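Long-range contact in 5' nucleotidase family protein (Staphylococcus aureus subsp. aureus, PDB 4Q7F), which belongs to the 5'-nucleotidase family, pairing a calcineurin-like metallophosphoesterase domain with a C-terminal domain that shares in the ligand pocket: residues P387-K401 with D465-A479. Numbering follows the deposited sequence.
Sequences PNTFKVLAVSGAKLK and DLKQTYTICVNNYRA. With 3D1 ((2R,3S,5R)-5-(6-amino-9H-purin-9-yl)-tetrahydro-2-(hydroxymethyl)furan-3-ol), chain D.
Ile472 packs against three side chains of 387-401. Its CG2 lies 4.0 Å from Val395 CG2 and also meets Leu393 CB. Its CG1 branch runs anti to the backbone N (chi1 -175°) and carries CD1 to Leu400 CD1 on helix 397-408, 3.9 Å away. Met457 and Ile459 of strand 454-459 touch Leu400 as well. Leu466 lies beside the start of that helix, at the end of the contact away from the ligand. Its CD2 sits 3.5 Å from Ala398 CA, and its carbonyl O accepts from Ala398 N. From there to the ligand, strands 390-396 and 469-475 form an antiparallel ladder in the mixed sheet of the C-terminal domain, with paired backbone bonds at Lys391-Val474, Leu393-Ile472 and Val395-Tyr470. Asn476 closes the ligand end. Its OD1 accepts from Thr389 N at 2.9 Å, the donor standing 42° out of the carbonyl plane. Asn476 N returns a bond to Thr389 O at 2.8 Å. Asn388 ND2 gives Asn476 OD1 a weak bond and 3D1 N1 a straighter one (2.8 Å, 168°). Asn388 OD1 accepts from 3D1 N6 at 2.9 Å and is also hydrogen-bonded to Tyr384 OH, so one amide bonds N1 and N6, side by side on the adenine. The ring of Tyr477 covers one face of that adenine; 3D1 C5 lies over the centre of the Tyr477 ring, 3.4 Å above its plane.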
ATOM      1  N   PRO A 387       1.519   5.771   8.425  1.00 23.54           N
ATOM      2  CA  PRO A 387       2.049   6.970   9.069  1.00 23.36           C
ATOM      3  C   PRO A 387       1.295   8.251   8.628  1.00 22.88           C
ATOM      4  O   PRO A 387       1.881   9.198   8.103  1.00 23.27           O
ATOM      5  CB  PRO A 387       3.515   6.956   8.649  1.00 24.24           C
ATOM      6  CG  PRO A 387       3.524   6.279   7.310  1.00 24.04           C
ATOM      7  CD  PRO A 387       2.326   5.373   7.252  1.00 23.51           C
ATOM      8  N   ASN A 388      -0.010   8.271   8.861  1.00 22.61           N
ATOM      9  CA  ASN A 388      -0.844   9.413   8.522  1.00 22.05           C
ATOM     10  C   ASN A 388      -0.896  10.477   9.618  1.00 22.68           C
ATOM     11  O   ASN A 388      -0.936  10.150  10.807  1.00 22.12           O
ATOM     12  CB  ASN A 388      -2.294   9.011   8.383  1.00 21.71           C
ATOM     13  CG  ASN A 388      -2.550   7.975   7.317  1.00 22.11           C
ATOM     14  OD1 ASN A 388      -3.472   7.151   7.468  1.00 23.33           O
ATOM     15  ND2 ASN A 388      -1.789   8.002   6.256  1.00 21.53           N
ATOM     16  N   THR A 389      -0.941  11.739   9.193  1.00 22.15           N
ATOM     17  CA  THR A 389      -1.137  12.855  10.097  1.00 22.26           C
ATOM     18  C   THR A 389      -2.578  13.259   9.788  1.00 21.62           C
ATOM     19  O   THR A 389      -3.255  12.588   8.993  1.00 19.95           O
ATOM     20  CB  THR A 389      -0.154  13.988   9.853  1.00 22.91           C
ATOM     21  OG1 THR A 389      -0.243  14.368   8.486  1.00 23.57           O
ATOM     22  CG2 THR A 389       1.293  13.535  10.155  1.00 24.65           C
ATOM     23  N   PHE A 390      -3.053  14.340  10.389  1.00 22.19           N
ATOM     24  CA  PHE A 390      -4.453  14.741  10.181  1.00 21.94           C
ATOM     25  C   PHE A 390      -4.656  16.188   9.776  1.00 22.34           C
ATOM     26  O   PHE A 390      -3.817  17.057   9.993  1.00 22.65           O
ATOM     27  CB  PHE A 390      -5.238  14.391  11.436  1.00 22.87           C
ATOM     28  CG  PHE A 390      -5.098  12.954  11.818  1.00 22.61           C
ATOM     29  CD1 PHE A 390      -4.022  12.533  12.598  1.00 24.27           C
ATOM     30  CD2 PHE A 390      -5.974  11.995  11.305  1.00 23.22           C
ATOM     31  CE1 PHE A 390      -3.863  11.190  12.908  1.00 23.72           C
ATOM     32  CE2 PHE A 390      -5.815  10.649  11.607  1.00 22.40           C
ATOM     33  CZ  PHE A 390      -4.771  10.251  12.412  1.00 23.23           C
ATOM     34  N   LYS A 391      -5.815  16.449   9.180  1.00 22.32           N
ATOM     35  CA  LYS A 391      -6.138  17.770   8.766  1.00 21.87           C
ATOM     36  C   LYS A 391      -7.600  18.062   9.033  1.00 21.17           C
ATOM     37  O   LYS A 391      -8.472  17.194   8.817  1.00 20.68           O
ATOM     38  CB  LYS A 391      -5.804  17.978   7.291  1.00 22.68           C
ATOM     39  CG  LYS A 391      -4.315  18.211   7.030  1.00 24.36           C
ATOM     40  CD  LYS A 391      -4.052  18.519   5.572  1.00 25.30           C
ATOM     41  CE  LYS A 391      -2.649  19.063   5.364  1.00 26.92           C
ATOM     42  NZ  LYS A 391      -1.599  18.109   5.850  1.00 28.00           N
ATOM     43  N   VAL A 392      -7.858  19.254   9.555  1.00 20.99           N
ATOM     44  CA  VAL A 392      -9.244  19.707   9.741  1.00 20.93           C
ATOM     45  C   VAL A 392      -9.552  20.544   8.523  1.00 20.81           C
ATOM     46  O   VAL A 392      -8.821  21.459   8.200  1.00 20.77           O
ATOM     47  CB  VAL A 392      -9.478  20.489  11.025  1.00 21.91           C
ATOM     48  CG1 VAL A 392     -10.952  20.885  11.117  1.00 22.47           C
ATOM     49  CG2 VAL A 392      -9.111  19.639  12.214  1.00 22.13           C
ATOM     50  N   LEU A 393     -10.615  20.171   7.826  1.00 20.46           N
ATOM     51  CA  LEU A 393     -11.016  20.830   6.603  1.00 20.69           C
ATOM     52  C   LEU A 393     -12.363  21.476   6.738  1.00 20.81           C
ATOM     53  O   LEU A 393     -13.220  20.942   7.392  1.00 20.48           O
ATOM     54  CB  LEU A 393     -11.127  19.778   5.492  1.00 20.03           C
ATOM     55  CG  LEU A 393      -9.837  19.004   5.225  1.00 19.68           C
ATOM     56  CD1 LEU A 393     -10.075  18.057   4.041  1.00 19.51           C
ATOM     57  CD2 LEU A 393      -8.703  19.958   4.959  1.00 20.48           C
ATOM     58  N   ALA A 394     -12.535  22.608   6.064  1.00 21.59           N
ATOM     59  CA  ALA A 394     -13.791  23.334   6.043  1.00 22.75           C
ATOM     60  C   ALA A 394     -14.532  22.888   4.803  1.00 22.87           C
ATOM     61  O   ALA A 394     -14.026  23.050   3.671  1.00 23.09           O
ATOM     62  CB  ALA A 394     -13.521  24.823   6.005  1.00 23.42           C
ATOM     63  N   VAL A 395     -15.710  22.311   5.026  1.00 23.26           N
ATOM     64  CA  VAL A 395     -16.543  21.783   3.952  1.00 23.82           C
ATOM     65  C   VAL A 395     -18.013  22.179   4.144  1.00 24.46           C
ATOM     66  O   VAL A 395     -18.496  22.319   5.271  1.00 25.24           O
ATOM     67  CB  VAL A 395     -16.442  20.234   3.868  1.00 23.78           C
ATOM     68  CG1 VAL A 395     -15.007  19.775   3.534  1.00 24.50           C
ATOM     69  CG2 VAL A 395     -16.882  19.570   5.173  1.00 23.15           C
ATOM     70  N   SER A 396     -18.724  22.357   3.046  1.00 24.72           N
ATOM     71  CA  SER A 396     -20.154  22.638   3.143  1.00 25.74           C
ATOM     72  C   SER A 396     -20.849  21.361   3.601  1.00 25.66           C
ATOM     73  O   SER A 396     -20.273  20.273   3.526  1.00 25.09           O
ATOM     74  CB  SER A 396     -20.704  23.046   1.793  1.00 26.09           C
ATOM     75  OG  SER A 396     -20.574  22.004   0.871  1.00 25.62           O
ATOM     76  N   GLY A 397     -22.083  21.486   4.069  1.00 25.59           N
ATOM     77  CA  GLY A 397     -22.862  20.324   4.491  1.00 26.27           C
ATOM     78  C   GLY A 397     -23.105  19.398   3.305  1.00 26.14           C
ATOM     79  O   GLY A 397     -23.233  18.184   3.466  1.00 26.50           O
ATOM     80  N   ALA A 398     -23.148  19.980   2.110  1.00 26.64           N
ATOM     81  CA  ALA A 398     -23.331  19.225   0.872  1.00 26.84           C
ATOM     82  C   ALA A 398     -22.054  18.422   0.537  1.00 26.46           C
ATOM     83  O   ALA A 398     -22.138  17.292   0.056  1.00 23.82           O
ATOM     84  CB  ALA A 398     -23.688  20.171  -0.271  1.00 27.92           C
ATOM     85  N   LYS A 399     -20.877  19.013   0.757  1.00 26.30           N
ATOM     86  CA  LYS A 399     -19.642  18.283   0.519  1.00 27.63           C
ATOM     87  C   LYS A 399     -19.505  17.140   1.539  1.00 25.13           C
ATOM     88  O   LYS A 399     -18.987  16.077   1.206  1.00 24.80           O
ATOM     89  CB  LYS A 399     -18.399  19.151   0.603  1.00 31.60           C
ATOM     90  CG  LYS A 399     -17.958  19.831  -0.687  1.00 37.51           C
ATOM     91  CD  LYS A 399     -16.506  20.311  -0.495  1.00 40.91           C
ATOM     92  CE  LYS A 399     -15.925  21.003  -1.709  1.00 45.13           C
ATOM     93  NZ  LYS A 399     -15.723  20.073  -2.850  1.00 47.63           N
ATOM     94  N   LEU A 400     -19.926  17.387   2.779  1.00 23.64           N
ATOM     95  CA  LEU A 400     -19.891  16.361   3.815  1.00 23.29           C
ATOM     96  C   LEU A 400     -20.757  15.193   3.369  1.00 23.11           C
ATOM     97  O   LEU A 400     -20.363  14.052   3.504  1.00 23.15           O
ATOM     98  CB  LEU A 400     -20.399  16.883   5.143  1.00 23.31           C
ATOM     99  CG  LEU A 400     -20.548  15.844   6.255  1.00 23.63           C
ATOM    100  CD1 LEU A 400     -19.228  15.114   6.495  1.00 23.04           C
ATOM    101  CD2 LEU A 400     -21.028  16.517   7.535  1.00 24.54           C
ATOM    102  N   LYS A 401     -21.949  15.481   2.862  1.00 22.47           N
ATOM    103  CA  LYS A 401     -22.816  14.412   2.385  1.00 22.91           C
ATOM    104  C   LYS A 401     -22.158  13.626   1.259  1.00 21.94           C
ATOM    105  O   LYS A 401     -22.353  12.432   1.174  1.00 22.21           O
ATOM    106  CB  LYS A 401     -24.173  14.937   1.928  1.00 23.11           C
ATOM    107  CG  LYS A 401     -25.091  13.843   1.405  1.00 23.77           C
ATOM    108  CD  LYS A 401     -26.491  14.393   1.167  1.00 24.67           C
ATOM    109  CE  LYS A 401     -27.429  13.337   0.620  1.00 25.51           C
ATOM    110  NZ  LYS A 401     -27.077  12.922  -0.758  1.00 25.94           N
ATOM    111  N   ASP A 465     -27.287  21.470   7.372  1.00 44.40           N
ATOM    112  CA  ASP A 465     -27.625  22.479   6.396  1.00 44.36           C
ATOM    113  C   ASP A 465     -26.592  22.326   5.276  1.00 41.46           C
ATOM    114  O   ASP A 465     -25.401  22.539   5.492  1.00 43.43           O
ATOM    115  CB  ASP A 465     -27.559  23.864   7.053  1.00 46.18           C
ATOM    116  CG  ASP A 465     -27.970  24.986   6.121  1.00 47.46           C
ATOM    117  OD1 ASP A 465     -27.886  24.833   4.880  1.00 45.21           O
ATOM    118  OD2 ASP A 465     -28.378  26.039   6.656  1.00 50.81           O
ATOM    119  N   LEU A 466     -27.051  21.954   4.085  1.00 46.03           N
ATOM    120  CA  LEU A 466     -26.170  21.754   2.938  1.00 44.92           C
ATOM    121  C   LEU A 466     -25.342  22.997   2.561  1.00 44.41           C
ATOM    122  O   LEU A 466     -24.285  22.863   1.944  1.00 41.72           O
ATOM    123  CB  LEU A 466     -26.971  21.275   1.726  1.00 45.72           C
ATOM    124  CG  LEU A 466     -27.677  19.913   1.854  1.00 47.43           C
ATOM    125  CD1 LEU A 466     -28.746  19.775   0.771  1.00 49.61           C
ATOM    126  CD2 LEU A 466     -26.704  18.736   1.834  1.00 45.71           C
ATOM    127  N   LYS A 467     -25.812  24.187   2.950  1.00 45.82           N
ATOM    128  CA  LYS A 467     -25.138  25.448   2.633  1.00 46.87           C
ATOM    129  C   LYS A 467     -24.237  25.996   3.758  1.00 46.40           C
ATOM    130  O   LYS A 467     -23.420  26.879   3.503  1.00 46.70           O
ATOM    131  CB  LYS A 467     -26.187  26.501   2.222  1.00 51.29           C
ATOM    132  CG  LYS A 467     -27.048  26.045   1.044  1.00 53.36           C
ATOM    133  CD  LYS A 467     -28.153  27.030   0.668  1.00 58.16           C
ATOM    134  CE  LYS A 467     -27.591  28.317   0.087  1.00 59.91           C
ATOM    135  NZ  LYS A 467     -28.677  29.230  -0.351  1.00 64.82           N
ATOM    136  N   GLN A 468     -24.369  25.489   4.985  1.00 45.81           N
ATOM    137  CA  GLN A 468     -23.531  25.962   6.095  1.00 46.43           C
ATOM    138  C   GLN A 468     -22.140  25.367   5.987  1.00 41.61           C
ATOM    139  O   GLN A 468     -21.988  24.311   5.402  1.00 43.01           O
ATOM    140  CB  GLN A 468     -24.132  25.571   7.445  1.00 49.72           C
ATOM    141  CG  GLN A 468     -23.262  25.937   8.645  1.00 52.19           C
ATOM    142  CD  GLN A 468     -23.964  25.729   9.976  1.00 57.53           C
ATOM    143  OE1 GLN A 468     -25.178  25.915  10.089  1.00 61.20           O
ATOM    144  NE2 GLN A 468     -23.195  25.363  11.000  1.00 60.28           N
ATOM    145  N   THR A 469     -21.138  26.036   6.561  1.00 38.98           N
ATOM    146  CA  THR A 469     -19.761  25.526   6.556  1.00 35.85           C
ATOM    147  C   THR A 469     -19.491  24.730   7.855  1.00 34.10           C
ATOM    148  O   THR A 469     -19.776  25.221   8.944  1.00 37.06           O
ATOM    149  CB  THR A 469     -18.743  26.680   6.459  1.00 35.39           C
ATOM    150  OG1 THR A 469     -18.978  27.452   5.278  1.00 35.49           O
ATOM    151  CG2 THR A 469     -17.334  26.149   6.410  1.00 33.09           C
ATOM    152  N   TYR A 470     -18.946  23.522   7.734  1.00 30.65           N
ATOM    153  CA  TYR A 470     -18.633  22.662   8.891  1.00 28.83           C
ATOM    154  C   TYR A 470     -17.190  22.289   8.795  1.00 26.78           C
ATOM    155  O   TYR A 470     -16.578  22.516   7.762  1.00 26.49           O
ATOM    156  CB  TYR A 470     -19.472  21.381   8.876  1.00 28.37           C
ATOM    157  CG  TYR A 470     -20.963  21.605   8.898  1.00 29.69           C
ATOM    158  CD1 TYR A 470     -21.655  21.728  10.094  1.00 30.74           C
ATOM    159  CD2 TYR A 470     -21.683  21.696   7.717  1.00 30.56           C
ATOM    160  CE1 TYR A 470     -23.035  21.941  10.112  1.00 32.51           C
ATOM    161  CE2 TYR A 470     -23.062  21.928   7.727  1.00 31.75           C
ATOM    162  CZ  TYR A 470     -23.727  22.028   8.927  1.00 32.82           C
ATOM    163  OH  TYR A 470     -25.096  22.240   8.946  1.00 35.34           O
ATOM    164  N   THR A 471     -16.645  21.738   9.871  1.00 26.04           N
ATOM    165  CA  THR A 471     -15.262  21.272   9.880  1.00 25.04           C
ATOM    166  C   THR A 471     -15.186  19.770  10.110  1.00 24.48           C
ATOM    167  O   THR A 471     -15.933  19.206  10.916  1.00 24.02           O
ATOM    168  CB  THR A 471     -14.381  21.976  10.935  1.00 25.72           C
ATOM    169  OG1 THR A 471     -14.980  21.884  12.232  1.00 26.53           O
ATOM    170  CG2 THR A 471     -14.204  23.413  10.567  1.00 27.01           C
ATOM    171  N   ILE A 472     -14.236  19.132   9.418  1.00 23.14           N
ATOM    172  CA  ILE A 472     -14.067  17.712   9.527  1.00 22.84           C
ATOM    173  C   ILE A 472     -12.594  17.356   9.652  1.00 21.57           C
ATOM    174  O   ILE A 472     -11.744  17.903   8.960  1.00 21.16           O
ATOM    175  CB  ILE A 472     -14.755  16.963   8.349  1.00 22.87           C
ATOM    176  CG1 ILE A 472     -14.681  15.453   8.538  1.00 23.24           C
ATOM    177  CG2 ILE A 472     -14.155  17.361   7.003  1.00 23.04           C
ATOM    178  CD1 ILE A 472     -15.527  14.676   7.540  1.00 23.34           C
ATOM    179  N   CYS A 473     -12.313  16.493  10.607  1.00 21.63           N
ATOM    180  CA  CYS A 473     -10.954  15.959  10.796  1.00 22.22           C
ATOM    181  C   CYS A 473     -10.825  14.700   9.952  1.00 21.21           C
ATOM    182  O   CYS A 473     -11.580  13.715  10.146  1.00 20.82           O
ATOM    183  CB  CYS A 473     -10.719  15.613  12.262  1.00 22.91           C
ATOM    184  SG  CYS A 473      -9.038  15.101  12.604  1.00 24.15           S
ATOM    185  N   VAL A 474      -9.896  14.725   8.994  1.00 21.06           N
ATOM    186  CA  VAL A 474      -9.626  13.577   8.154  1.00 19.53           C
ATOM    187  C   VAL A 474      -8.126  13.309   8.191  1.00 20.23           C
ATOM    188  O   VAL A 474      -7.336  14.158   8.644  1.00 20.33           O
ATOM    189  CB  VAL A 474     -10.092  13.789   6.705  1.00 19.05           C
ATOM    190  CG1 VAL A 474     -11.545  14.252   6.696  1.00 19.67           C
ATOM    191  CG2 VAL A 474      -9.209  14.801   5.979  1.00 18.91           C
ATOM    192  N   ASN A 475      -7.708  12.123   7.752  1.00 19.56           N
ATOM    193  CA  ASN A 475      -6.243  11.864   7.700  1.00 20.56           C
ATOM    194  C   ASN A 475      -5.619  12.492   6.445  1.00 20.94           C
ATOM    195  O   ASN A 475      -6.349  12.894   5.529  1.00 21.40           O
ATOM    196  CB  ASN A 475      -5.931  10.391   7.850  1.00 20.72           C
ATOM    197  CG  ASN A 475      -6.433   9.539   6.691  1.00 20.66           C
ATOM    198  OD1 ASN A 475      -6.294   9.884   5.530  1.00 21.28           O
ATOM    199  ND2 ASN A 475      -6.924   8.378   7.018  1.00 20.65           N
ATOM    200  N   ASN A 476      -4.292  12.574   6.384  1.00 21.75           N
ATOM    201  CA  ASN A 476      -3.648  13.245   5.248  1.00 22.65           C
ATOM    202  C   ASN A 476      -3.901  12.555   3.913  1.00 23.47           C
ATOM    203  O   ASN A 476      -3.925  13.217   2.860  1.00 24.05           O
ATOM    204  CB  ASN A 476      -2.155  13.410   5.457  1.00 23.32           C
ATOM    205  CG  ASN A 476      -1.421  12.108   5.430  1.00 22.66           C
ATOM    206  OD1 ASN A 476      -1.532  11.305   6.350  1.00 22.47           O
ATOM    207  ND2 ASN A 476      -0.646  11.897   4.387  1.00 23.47           N
ATOM    208  N   TYR A 477      -4.107  11.243   3.971  1.00 21.75           N
ATOM    209  CA  TYR A 477      -4.394  10.435   2.774  1.00 22.61           C
ATOM    210  C   TYR A 477      -5.701  10.932   2.198  1.00 22.39           C
ATOM    211  O   TYR A 477      -5.788  11.275   1.019  1.00 22.78           O
ATOM    212  CB  TYR A 477      -4.508   8.949   3.170  1.00 22.49           C
ATOM    213  CG  TYR A 477      -4.716   7.962   2.055  1.00 22.88           C
ATOM    214  CD1 TYR A 477      -3.632   7.490   1.317  1.00 23.42           C
ATOM    215  CD2 TYR A 477      -5.976   7.448   1.783  1.00 22.35           C
ATOM    216  CE1 TYR A 477      -3.801   6.572   0.306  1.00 24.77           C
ATOM    217  CE2 TYR A 477      -6.168   6.511   0.774  1.00 23.12           C
ATOM    218  CZ  TYR A 477      -5.067   6.075   0.043  1.00 24.60           C
ATOM    219  OH  TYR A 477      -5.221   5.142  -0.942  1.00 25.40           O
ATOM    220  N   ARG A 478      -6.728  10.967   3.040  1.00 21.67           N
ATOM    221  CA  ARG A 478      -8.019  11.487   2.607  1.00 22.33           C
ATOM    222  C   ARG A 478      -7.957  12.948   2.131  1.00 21.98           C
ATOM    223  O   ARG A 478      -8.601  13.286   1.145  1.00 23.25           O
ATOM    224  CB  ARG A 478      -9.032  11.377   3.722  1.00 22.29           C
ATOM    225  CG  ARG A 478      -9.502   9.978   3.969  1.00 22.33           C
ATOM    226  CD  ARG A 478     -10.485   9.503   2.911  1.00 23.21           C
ATOM    227  NE  ARG A 478     -10.974   8.196   3.317  1.00 23.47           N
ATOM    228  CZ  ARG A 478     -10.478   7.023   2.939  1.00 23.99           C
ATOM    229  NH1 ARG A 478      -9.472   6.921   2.059  1.00 24.81           N
ATOM    230  NH2 ARG A 478     -11.008   5.932   3.448  1.00 24.99           N
ATOM    231  N   ALA A 479      -7.198  13.800   2.835  1.00 21.50           N
ATOM    232  CA  ALA A 479      -7.077  15.218   2.512  1.00 21.91           C
ATOM    233  C   ALA A 479      -6.671  15.512   1.069  1.00 22.94           C
ATOM    234  O   ALA A 479      -7.125  16.516   0.497  1.00 24.86           O
ATOM    235  CB  ALA A 479      -6.137  15.926   3.491  1.00 21.96           C
TER
HETATM  236  O5' 3D1 D 603      -3.835   2.655  -3.810  1.00 45.63           O
HETATM  237  C5' 3D1 D 603      -3.772   3.130  -2.469  1.00 34.10           C
HETATM  238  C4' 3D1 D 603      -2.421   2.814  -1.851  1.00 35.52           C
HETATM  239  O4' 3D1 D 603      -2.349   3.548  -0.638  1.00 33.95           O
HETATM  240  C1' 3D1 D 603      -2.370   2.688   0.505  1.00 34.49           C
HETATM  241  N9  3D1 D 603      -3.262   3.275   1.542  1.00 33.32           N
HETATM  242  C4  3D1 D 603      -2.827   4.184   2.405  1.00 30.75           C
HETATM  243  N3  3D1 D 603      -1.631   4.782   2.604  1.00 27.83           N
HETATM  244  C2  3D1 D 603      -1.479   5.693   3.583  1.00 30.70           C
HETATM  245  N1  3D1 D 603      -2.496   6.069   4.405  1.00 30.26           N
HETATM  246  C6  3D1 D 603      -3.740   5.547   4.308  1.00 29.05           C
HETATM  247  N6  3D1 D 603      -4.731   5.955   5.149  1.00 26.14           N
HETATM  248  C5  3D1 D 603      -3.980   4.547   3.246  1.00 29.37           C
HETATM  249  N7  3D1 D 603      -5.017   3.801   2.813  1.00 28.15           N
HETATM  250  C8  3D1 D 603      -4.582   3.043   1.775  1.00 32.30           C
HETATM  251  C2' 3D1 D 603      -2.735   1.300  -0.001  1.00 36.00           C
HETATM  252  C3' 3D1 D 603      -2.210   1.366  -1.423  1.00 37.87           C
HETATM  253  O3' 3D1 D 603      -0.801   1.057  -1.405  1.00 38.25           O
HETATM  254  O   HOH W   1       0.708   9.224   4.630  1.00 48.12           O